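Local coordinates for protein oxidase/hydroxylase (Streptomyces hygroscopicus subsp. hygroscopicus, PDB 4XCA) that probably acts as a 2-oxoglutarate-dependent oxygenase, holding a metal ion and 2-oxoglutarate inside a double-stranded beta-helix, at residues Ser97-His102 with His206-Lys211; Tyr141-Gln146 with Gly215-Thr220; Asp150-Tyr155 with Asp189-Ser194. All coordinates share one frame; numbering follows the deposited sequence.

The three contacts surround one 2-oxoglutarate molecule, and each touches it. Contacts 1 and 3 belong to the four-stranded antiparallel sheet, where strands 206-208 and 153-156 are neighbours; their centres lie about 10 Å apart, and Arg-209 joins them by a salt bridge to Asp-189. Contact 2 joins the loop leaving strand 136-141 to strand 217-226 of the six-stranded sheet, with its centre about 14 Å from that of contact 1 and about 9 Å from that of contact 3. Along the chain, 150-155 and 189-194 nest inside the loops closed by the other two contacts, whose segments alternate. The two sheets thus enclose the cosubstrate, contact 1 supplying the metal end and contact 2 the distal carboxylate end.

Contact 1: residues Ser97-His102 with His206-Lys211; sequences SVLYLH and HGTRRK. With NI (nickel (II) ion), chain E; AKG (2-oxoglutaric acid), chain F.
Strand 99-102 runs antiparallel to strand 206-208, their axes closing to 4.7 Å, with Leu-99 opposite Thr-208 and His-102 opposite His-206 as hydrogen-bonded pairs, and a one-residue beta bulge between them. Gly-207 faces the bulge, and a CB there would clash with Leu-99 O. Both histidine rings stand on one face of the sheet, CG between backbone N and carbonyl carbon (chi1 53° in His-102, 66° in His-206), bringing the two NE2 atoms within 3.0 Å of each other on a shared nickel ion. The nickel lies 2.2 Å from NE2 of His-102 and 2.1 Å from NE2 of His-206; O1 and O5 of 2-oxoglutarate and two waters complete six ligands. Both histidines belong to the metal site of the double-stranded beta-helix oxygenases and also bind iron, as does Glu-202, which lies near His-206 but is not a nickel ligand here. ND1 of His-102 donates to the carbonyl O of Tyr-100 (3.1 Å) in the ring plane, fixing that ring's rotation, while ND1 of His-206 is held by Leu-204 O. On the same face Leu-99 CD2 packs 3.7 Å from C3 of the cosubstrate, and Thr-208 CG2 comes 3.5 Å from its O4. Arg-210 NH2 donates to Tyr-100 OH (2.9 Å) and forms a salt bridge with Asp-181, as Val-98 CG1 rests over one face of the guanidinium.

Contact 2: residues Tyr141-Gln146 with Gly215-Thr220; sequences YLSDIQ and GDRLLT. With AKG (2-oxoglutaric acid), chain F.
Leu-142, Tyr-141 and Leu-218 lose the most surface here, as the chain leaves strand 136-141 and passes alongside the start of strand 217-226. Leu-142 is gripped at its backbone, its N donating to Leu-218 O (2.7 Å). Its CB lies 3.9 Å from CB of Leu-218, and its CD1 reaches across to the CG2 methyl of Thr-220, the two side chains crossing at about a right angle. Helix 26-42 packs on this apolar patch through Phe-32 and Leu-36. Leu-218 is also held through its N, which donates to Ser-143 OG (2.8 Å), so a serine hydroxyl takes up a strand N-H where the loop diverges. Tyr-141 pairs with Leu-219 as an antiparallel non-hydrogen-bonded pair, the last rung here between neighbouring strands of the larger sheet of the double-stranded beta-helix. The two side chains run side by side in the same direction, with Tyr-141 CE2 3.5 Å from Leu-219 CD2. The phenol reaches the far carboxylate of 2-oxoglutarate, where the OH of Tyr-141 donates to O3 (2.7 Å). Arg-217 reaches the same group: its CG lies anti to the backbone N (chi1 175°), and the chain runs on extended to NE. Arg-217 NH2 gives a nearly straight bond to O3 (2.8 Å, 171° at the hydrogen) and NH1 of Arg-217 a more bent one to O4 (2.8 Å). O3 thus accepts two bonds, probably with its negative charge steadied by the guanidinium. NE is taken by Gly-151 O, and Ile-145 CD1 presses over one guanidinium face, 3.4 Å from NE of Arg-217, limiting how that group can tip.

Contact 3: residues Asp150-Tyr155 with Asp189-Ser194; sequences DGSFCY and DVFVRS. With AKG (2-oxoglutaric acid), chain F.
Val-190 sets its CG2 methyl against two aromatic side chains, meeting Phe-153 at CD1 (3.8 Å) and Tyr-155 at CE1 (3.6 Å). It lies alongside Phe-153, both pointing the same way, but crosses Tyr-155 at about a right angle. Phe-17 and Val-19 of strand 17-20 also pack on Val-190, and Phe-17 meets the Tyr-155 ring edge-to-face. The backbones hold this arrangement: Val-190 N donates to Phe-153 O (2.8 Å). A water bridges the pair where the chains separate, accepting from Phe-153 N at 2.8 Å and donating to Val-190 O at 2.9 Å, so Phe-153 N and Val-190 O both find a partner. Ser-152 OG donates weakly to Asp-189 OD1 (2.9 Å); the same carboxylate oxygen forms a stronger salt bridge with Arg-209 NE, which would tend to hold the serine's acceptor in position. Phe-191 turns a ring edge toward CB of Ser-152, its CE1 3.8 Å away. At Phe-153 the first torsion is fully extended (chi1 179°), and the ring packs against Tyr-141 and brings an edge up to the cosubstrate, CD2 of Phe-153 lying 3.8 Å from O3 of 2-oxoglutarate. Putting a serine at Phe-153 would probably take the ring contact with Phe-153 from Val-190 CG2 and open a gap beside the cosubstrate chain and Tyr-141. Cys-154 and Asp-189 form the antiparallel non-hydrogen-bonded pair that joins outermost strand 187-189 to strand 153-156, in the smaller sheet of a double-stranded beta-helix whose inner face lines the 2-oxoglutarate pocket.

Contact 1: residues Ser97-His102 with His206-Lys211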
# COMPACT_ATOMS: atom_id res chain seq x y z
N SER A 97 4.94 -7.55 38.22
CA SER A 97 5.11 -6.51 37.20
C SER A 97 4.41 -6.95 35.92
O SER A 97 4.15 -8.13 35.69
CB SER A 97 6.59 -6.22 36.93
OG SER A 97 7.25 -7.35 36.37
N VAL A 98 4.08 -5.97 35.09
CA VAL A 98 3.33 -6.25 33.88
C VAL A 98 3.73 -5.17 32.86
O VAL A 98 4.37 -4.19 33.21
CB VAL A 98 1.79 -6.24 34.17
CG1 VAL A 98 1.36 -4.87 34.68
CG2 VAL A 98 0.96 -6.70 32.95
N LEU A 99 3.41 -5.40 31.59
CA LEU A 99 3.61 -4.40 30.56
C LEU A 99 2.39 -4.43 29.66
O LEU A 99 2.16 -5.40 28.94
CB LEU A 99 4.89 -4.67 29.76
CG LEU A 99 5.31 -3.64 28.70
CD1 LEU A 99 5.58 -2.27 29.30
CD2 LEU A 99 6.55 -4.13 28.02
N TYR A 100 1.59 -3.37 29.70
CA TYR A 100 0.36 -3.36 28.95
C TYR A 100 0.63 -3.16 27.46
O TYR A 100 1.75 -2.81 27.06
CB TYR A 100 -0.56 -2.28 29.50
CG TYR A 100 -0.96 -2.55 30.94
CD1 TYR A 100 -1.24 -3.84 31.37
CD2 TYR A 100 -1.03 -1.51 31.87
CE1 TYR A 100 -1.61 -4.09 32.69
CE2 TYR A 100 -1.38 -1.77 33.20
CZ TYR A 100 -1.67 -3.05 33.59
OH TYR A 100 -2.03 -3.31 34.90
N LEU A 101 -0.38 -3.41 26.64
CA LEU A 101 -0.22 -3.36 25.19
C LEU A 101 0.13 -1.97 24.69
O LEU A 101 -0.46 -0.97 25.11
CB LEU A 101 -1.48 -3.85 24.50
CG LEU A 101 -1.85 -5.32 24.65
CD1 LEU A 101 -3.07 -5.60 23.80
CD2 LEU A 101 -0.68 -6.26 24.29
N HIS A 102 1.10 -1.91 23.79
CA HIS A 102 1.49 -0.68 23.11
C HIS A 102 1.88 -1.03 21.68
O HIS A 102 2.15 -2.18 21.37
CB HIS A 102 2.64 0.02 23.85
CG HIS A 102 3.82 -0.86 24.09
ND1 HIS A 102 3.82 -1.89 25.01
CD2 HIS A 102 5.05 -0.87 23.52
CE1 HIS A 102 4.99 -2.49 25.00
NE2 HIS A 102 5.76 -1.89 24.10
N HIS A 206 1.88 -5.11 21.16
CA HIS A 206 2.56 -6.12 21.98
C HIS A 206 2.71 -5.64 23.42
O HIS A 206 2.51 -4.47 23.72
CB HIS A 206 3.94 -6.44 21.39
CG HIS A 206 4.88 -5.28 21.44
ND1 HIS A 206 4.77 -4.19 20.60
CD2 HIS A 206 5.92 -5.01 22.27
CE1 HIS A 206 5.72 -3.32 20.88
NE2 HIS A 206 6.43 -3.79 21.89
N GLY A 207 3.08 -6.55 24.29
CA GLY A 207 3.24 -6.27 25.71
C GLY A 207 3.74 -7.55 26.34
O GLY A 207 4.30 -8.41 25.64
N THR A 208 3.57 -7.70 27.64
CA THR A 208 3.84 -8.98 28.30
C THR A 208 2.73 -9.30 29.29
O THR A 208 2.05 -8.40 29.77
CB THR A 208 5.18 -9.00 29.07
OG1 THR A 208 4.94 -8.53 30.40
CG2 THR A 208 6.25 -8.13 28.39
N ARG A 209 2.57 -10.58 29.60
CA ARG A 209 1.72 -11.00 30.71
C ARG A 209 2.22 -10.48 32.06
O ARG A 209 3.39 -10.10 32.22
CB ARG A 209 1.62 -12.53 30.78
CG ARG A 209 1.15 -13.19 29.50
CD ARG A 209 -0.26 -12.76 29.12
NE ARG A 209 -0.74 -13.50 27.96
CZ ARG A 209 -1.99 -13.50 27.53
NH1 ARG A 209 -2.92 -12.79 28.17
NH2 ARG A 209 -2.32 -14.21 26.46
N ARG A 210 1.32 -10.47 33.03
CA ARG A 210 1.67 -10.21 34.41
C ARG A 210 2.60 -11.31 34.94
O ARG A 210 2.25 -12.49 34.90
CB ARG A 210 0.39 -10.13 35.26
CG ARG A 210 0.58 -9.56 36.66
CD ARG A 210 -0.78 -9.22 37.27
NE ARG A 210 -1.48 -8.23 36.45
CZ ARG A 210 -1.45 -6.93 36.68
NH1 ARG A 210 -0.79 -6.46 37.73
NH2 ARG A 210 -2.10 -6.09 35.87
N LYS A 211 3.78 -10.93 35.43
CA LYS A 211 4.70 -11.91 36.02
C LYS A 211 4.28 -12.28 37.44
O LYS A 211 4.19 -11.41 38.31
CB LYS A 211 6.14 -11.39 36.03
CG LYS A 211 7.15 -12.40 36.61
CD LYS A 211 8.56 -11.81 36.71
CE LYS A 211 9.63 -12.90 36.67
NZ LYS A 211 9.49 -13.88 37.75
NI NI E . 7.64 -2.79 23.35
C1 AKG F . 9.70 -3.01 25.49
O1 AKG F . 9.24 -2.04 24.83
O2 AKG F . 10.63 -2.83 26.31
C2 AKG F . 9.12 -4.39 25.31
O5 AKG F . 8.38 -4.62 24.38
C3 AKG F . 9.50 -5.46 26.30
C4 AKG F . 9.13 -6.82 25.76
C5 AKG F . 9.43 -7.85 26.83
O3 AKG F . 9.42 -9.07 26.53
O4 AKG F . 9.67 -7.51 28.02
O HOH W 1 7.62 -1.33 22.14
O HOH W 2 9.10 -3.37 21.98

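Contact 2: residues Tyr141-Gln146 with Gly215-Thr220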
# COMPACT_ATOMS: atom_id res chain seq x y z
N TYR A 141 17.03 -11.77 25.22
CA TYR A 141 16.59 -12.31 26.50
C TYR A 141 17.77 -12.90 27.27
O TYR A 141 18.67 -13.51 26.69
CB TYR A 141 15.48 -13.34 26.28
CG TYR A 141 14.19 -12.67 25.90
CD1 TYR A 141 13.88 -12.45 24.57
CD2 TYR A 141 13.33 -12.19 26.87
CE1 TYR A 141 12.72 -11.81 24.22
CE2 TYR A 141 12.17 -11.55 26.53
CZ TYR A 141 11.87 -11.36 25.20
OH TYR A 141 10.71 -10.73 24.84
N LEU A 142 17.77 -12.66 28.58
CA LEU A 142 18.85 -13.10 29.44
C LEU A 142 18.30 -14.08 30.46
O LEU A 142 19.03 -14.57 31.30
CB LEU A 142 19.53 -11.91 30.13
CG LEU A 142 20.00 -10.82 29.16
CD1 LEU A 142 20.69 -9.66 29.89
CD2 LEU A 142 20.89 -11.37 28.06
N SER A 143 17.01 -14.37 30.39
CA SER A 143 16.43 -15.42 31.22
C SER A 143 15.38 -16.19 30.44
O SER A 143 14.87 -15.72 29.41
CB SER A 143 15.84 -14.84 32.52
OG SER A 143 15.01 -13.73 32.28
N ASP A 144 15.07 -17.41 30.90
CA ASP A 144 14.05 -18.22 30.24
C ASP A 144 12.65 -17.73 30.61
O ASP A 144 12.36 -17.38 31.76
CB ASP A 144 14.18 -19.71 30.61
CG ASP A 144 15.53 -20.29 30.27
OD1 ASP A 144 16.13 -20.95 31.15
OD2 ASP A 144 16.00 -20.07 29.13
N ILE A 145 11.79 -17.70 29.61
CA ILE A 145 10.40 -17.31 29.81
C ILE A 145 9.58 -18.33 29.05
O ILE A 145 9.41 -18.23 27.82
CB ILE A 145 10.12 -15.88 29.33
CG1 ILE A 145 11.11 -14.90 29.98
CG2 ILE A 145 8.69 -15.49 29.66
CD1 ILE A 145 11.06 -13.49 29.42
N GLN A 146 9.10 -19.33 29.78
CA GLN A 146 8.54 -20.53 29.20
C GLN A 146 7.10 -20.76 29.62
O GLN A 146 6.53 -21.82 29.36
CB GLN A 146 9.39 -21.74 29.58
CG GLN A 146 10.76 -21.76 28.92
CD GLN A 146 10.67 -22.04 27.44
OE1 GLN A 146 10.01 -22.99 27.02
NE2 GLN A 146 11.31 -21.20 26.63
N GLY A 215 11.73 -14.66 40.98
CA GLY A 215 12.92 -14.67 40.14
C GLY A 215 12.99 -13.44 39.25
O GLY A 215 11.96 -12.82 38.97
N ASP A 216 14.19 -13.08 38.81
CA ASP A 216 14.37 -11.89 37.98
C ASP A 216 14.26 -12.21 36.49
O ASP A 216 15.02 -13.02 35.96
CB ASP A 216 15.71 -11.21 38.28
CG ASP A 216 15.66 -10.34 39.55
OD1 ASP A 216 14.68 -10.43 40.31
OD2 ASP A 216 16.62 -9.57 39.79
N ARG A 217 13.28 -11.58 35.84
CA ARG A 217 13.10 -11.66 34.40
C ARG A 217 13.98 -10.59 33.74
O ARG A 217 13.86 -9.41 34.07
CB ARG A 217 11.61 -11.45 34.06
CG ARG A 217 11.26 -11.40 32.57
CD ARG A 217 9.87 -10.82 32.36
NE ARG A 217 9.34 -11.10 31.04
CZ ARG A 217 9.61 -10.39 29.94
NH1 ARG A 217 10.42 -9.35 30.01
NH2 ARG A 217 9.08 -10.74 28.78
N LEU A 218 14.86 -10.99 32.82
CA LEU A 218 15.90 -10.08 32.31
C LEU A 218 16.09 -10.02 30.80
O LEU A 218 16.18 -11.05 30.13
CB LEU A 218 17.26 -10.45 32.93
CG LEU A 218 17.54 -10.06 34.38
CD1 LEU A 218 18.69 -10.87 34.98
CD2 LEU A 218 17.83 -8.58 34.46
N LEU A 219 16.22 -8.80 30.28
CA LEU A 219 16.58 -8.63 28.88
C LEU A 219 17.32 -7.32 28.60
O LEU A 219 17.32 -6.39 29.40
CB LEU A 219 15.33 -8.75 27.98
CG LEU A 219 14.15 -7.75 28.04
CD1 LEU A 219 14.53 -6.33 27.69
CD2 LEU A 219 13.06 -8.20 27.09
N THR A 220 17.93 -7.26 27.43
CA THR A 220 18.47 -6.04 26.88
C THR A 220 17.77 -5.79 25.55
O THR A 220 17.53 -6.73 24.78
CB THR A 220 20.00 -6.11 26.69
OG1 THR A 220 20.33 -7.32 26.00
CG2 THR A 220 20.70 -6.10 28.03
C1 AKG F . 9.70 -3.01 25.49
O1 AKG F . 9.24 -2.04 24.83
O2 AKG F . 10.63 -2.83 26.31
C2 AKG F . 9.12 -4.39 25.31
O5 AKG F . 8.38 -4.62 24.38
C3 AKG F . 9.50 -5.46 26.30
C4 AKG F . 9.13 -6.82 25.76
C5 AKG F . 9.43 -7.85 26.83
O3 AKG F . 9.42 -9.07 26.53
O4 AKG F . 9.67 -7.51 28.02

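Contact 3: residues Asp150-Tyr155 with Asp189-Ser194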
# COMPACT_ATOMS: atom_id res chain seq x y z
N ASP A 150 5.29 -16.49 33.82
CA ASP A 150 6.66 -15.96 33.86
C ASP A 150 6.74 -14.55 33.24
O ASP A 150 7.81 -13.95 33.16
CB ASP A 150 7.64 -16.88 33.12
CG ASP A 150 8.24 -17.96 34.01
OD1 ASP A 150 8.13 -17.85 35.26
OD2 ASP A 150 8.85 -18.92 33.47
N GLY A 151 5.59 -14.03 32.79
CA GLY A 151 5.54 -12.73 32.14
C GLY A 151 5.94 -12.78 30.67
O GLY A 151 6.76 -11.99 30.21
N SER A 152 5.36 -13.72 29.94
CA SER A 152 5.72 -13.91 28.54
C SER A 152 5.28 -12.77 27.64
O SER A 152 4.17 -12.25 27.77
CB SER A 152 5.15 -15.23 28.00
OG SER A 152 3.74 -15.24 28.05
N PHE A 153 6.18 -12.38 26.74
CA PHE A 153 5.86 -11.51 25.62
C PHE A 153 4.59 -12.00 24.96
O PHE A 153 4.44 -13.19 24.66
CB PHE A 153 7.01 -11.51 24.63
CG PHE A 153 6.77 -10.67 23.42
CD1 PHE A 153 6.07 -11.17 22.33
CD2 PHE A 153 7.28 -9.38 23.35
CE1 PHE A 153 5.87 -10.40 21.21
CE2 PHE A 153 7.08 -8.59 22.23
CZ PHE A 153 6.38 -9.10 21.15
N CYS A 154 3.65 -11.08 24.74
CA CYS A 154 2.42 -11.43 24.07
C CYS A 154 2.11 -10.34 23.06
O CYS A 154 2.56 -9.21 23.21
CB CYS A 154 1.28 -11.63 25.06
SG CYS A 154 0.90 -10.21 26.11
N TYR A 155 1.36 -10.70 22.02
CA TYR A 155 1.13 -9.81 20.89
C TYR A 155 -0.23 -10.10 20.26
O TYR A 155 -0.74 -11.22 20.36
CB TYR A 155 2.23 -9.97 19.85
CG TYR A 155 2.19 -11.34 19.19
CD1 TYR A 155 2.67 -12.47 19.85
CD2 TYR A 155 1.63 -11.51 17.92
CE1 TYR A 155 2.61 -13.71 19.27
CE2 TYR A 155 1.57 -12.76 17.33
CZ TYR A 155 2.06 -13.85 18.01
OH TYR A 155 2.00 -15.10 17.43
N ASP A 189 1.05 -15.80 23.01
CA ASP A 189 2.27 -15.69 23.79
C ASP A 189 3.46 -16.20 23.01
O ASP A 189 3.32 -17.06 22.14
CB ASP A 189 2.13 -16.45 25.10
CG ASP A 189 1.13 -15.81 26.03
OD1 ASP A 189 1.39 -14.68 26.48
OD2 ASP A 189 0.07 -16.43 26.30
N VAL A 190 4.63 -15.66 23.33
CA VAL A 190 5.88 -16.17 22.78
C VAL A 190 6.80 -16.63 23.92
O VAL A 190 7.03 -15.90 24.87
CB VAL A 190 6.59 -15.09 21.94
CG1 VAL A 190 7.89 -15.62 21.39
CG2 VAL A 190 5.69 -14.61 20.82
N PHE A 191 7.30 -17.85 23.82
CA PHE A 191 8.24 -18.38 24.81
C PHE A 191 9.63 -18.33 24.25
O PHE A 191 9.82 -18.46 23.05
CB PHE A 191 7.86 -19.80 25.23
CG PHE A 191 6.48 -19.88 25.83
CD1 PHE A 191 6.03 -18.89 26.71
CD2 PHE A 191 5.62 -20.92 25.50
CE1 PHE A 191 4.76 -18.94 27.27
CE2 PHE A 191 4.35 -20.98 26.05
CZ PHE A 191 3.92 -19.98 26.94
N VAL A 192 10.61 -18.07 25.12
CA VAL A 192 11.99 -17.87 24.70
C VAL A 192 12.97 -18.46 25.70
O VAL A 192 12.63 -18.67 26.85
CB VAL A 192 12.31 -16.35 24.52
CG1 VAL A 192 11.42 -15.73 23.47
CG2 VAL A 192 12.16 -15.61 25.84
N ARG A 193 14.20 -18.70 25.25
CA ARG A 193 15.30 -19.09 26.13
C ARG A 193 16.30 -17.94 26.25
O ARG A 193 16.29 -17.01 25.43
CB ARG A 193 16.04 -20.34 25.60
CG ARG A 193 15.18 -21.51 25.10
CD ARG A 193 15.01 -22.61 26.16
NE ARG A 193 16.18 -22.81 27.03
CZ ARG A 193 17.04 -23.83 26.95
NH1 ARG A 193 16.89 -24.78 26.04
NH2 ARG A 193 18.06 -23.90 27.80
N SER A 194 17.16 -18.03 27.26
CA SER A 194 18.35 -17.19 27.36
C SER A 194 19.16 -17.28 26.09
O SER A 194 19.48 -18.37 25.62
CB SER A 194 19.23 -17.63 28.53
OG SER A 194 18.65 -17.28 29.76
C1 AKG F . 9.70 -3.01 25.49
O1 AKG F . 9.24 -2.04 24.83
O2 AKG F . 10.63 -2.83 26.31
C2 AKG F . 9.12 -4.39 25.31
O5 AKG F . 8.38 -4.62 24.38
C3 AKG F . 9.50 -5.46 26.30
C4 AKG F . 9.13 -6.82 25.76
C5 AKG F . 9.43 -7.85 26.83
O3 AKG F . 9.42 -9.07 26.53
O4 AKG F . 9.67 -7.51 28.02
O HOH W 3 8.48 -14.00 26.50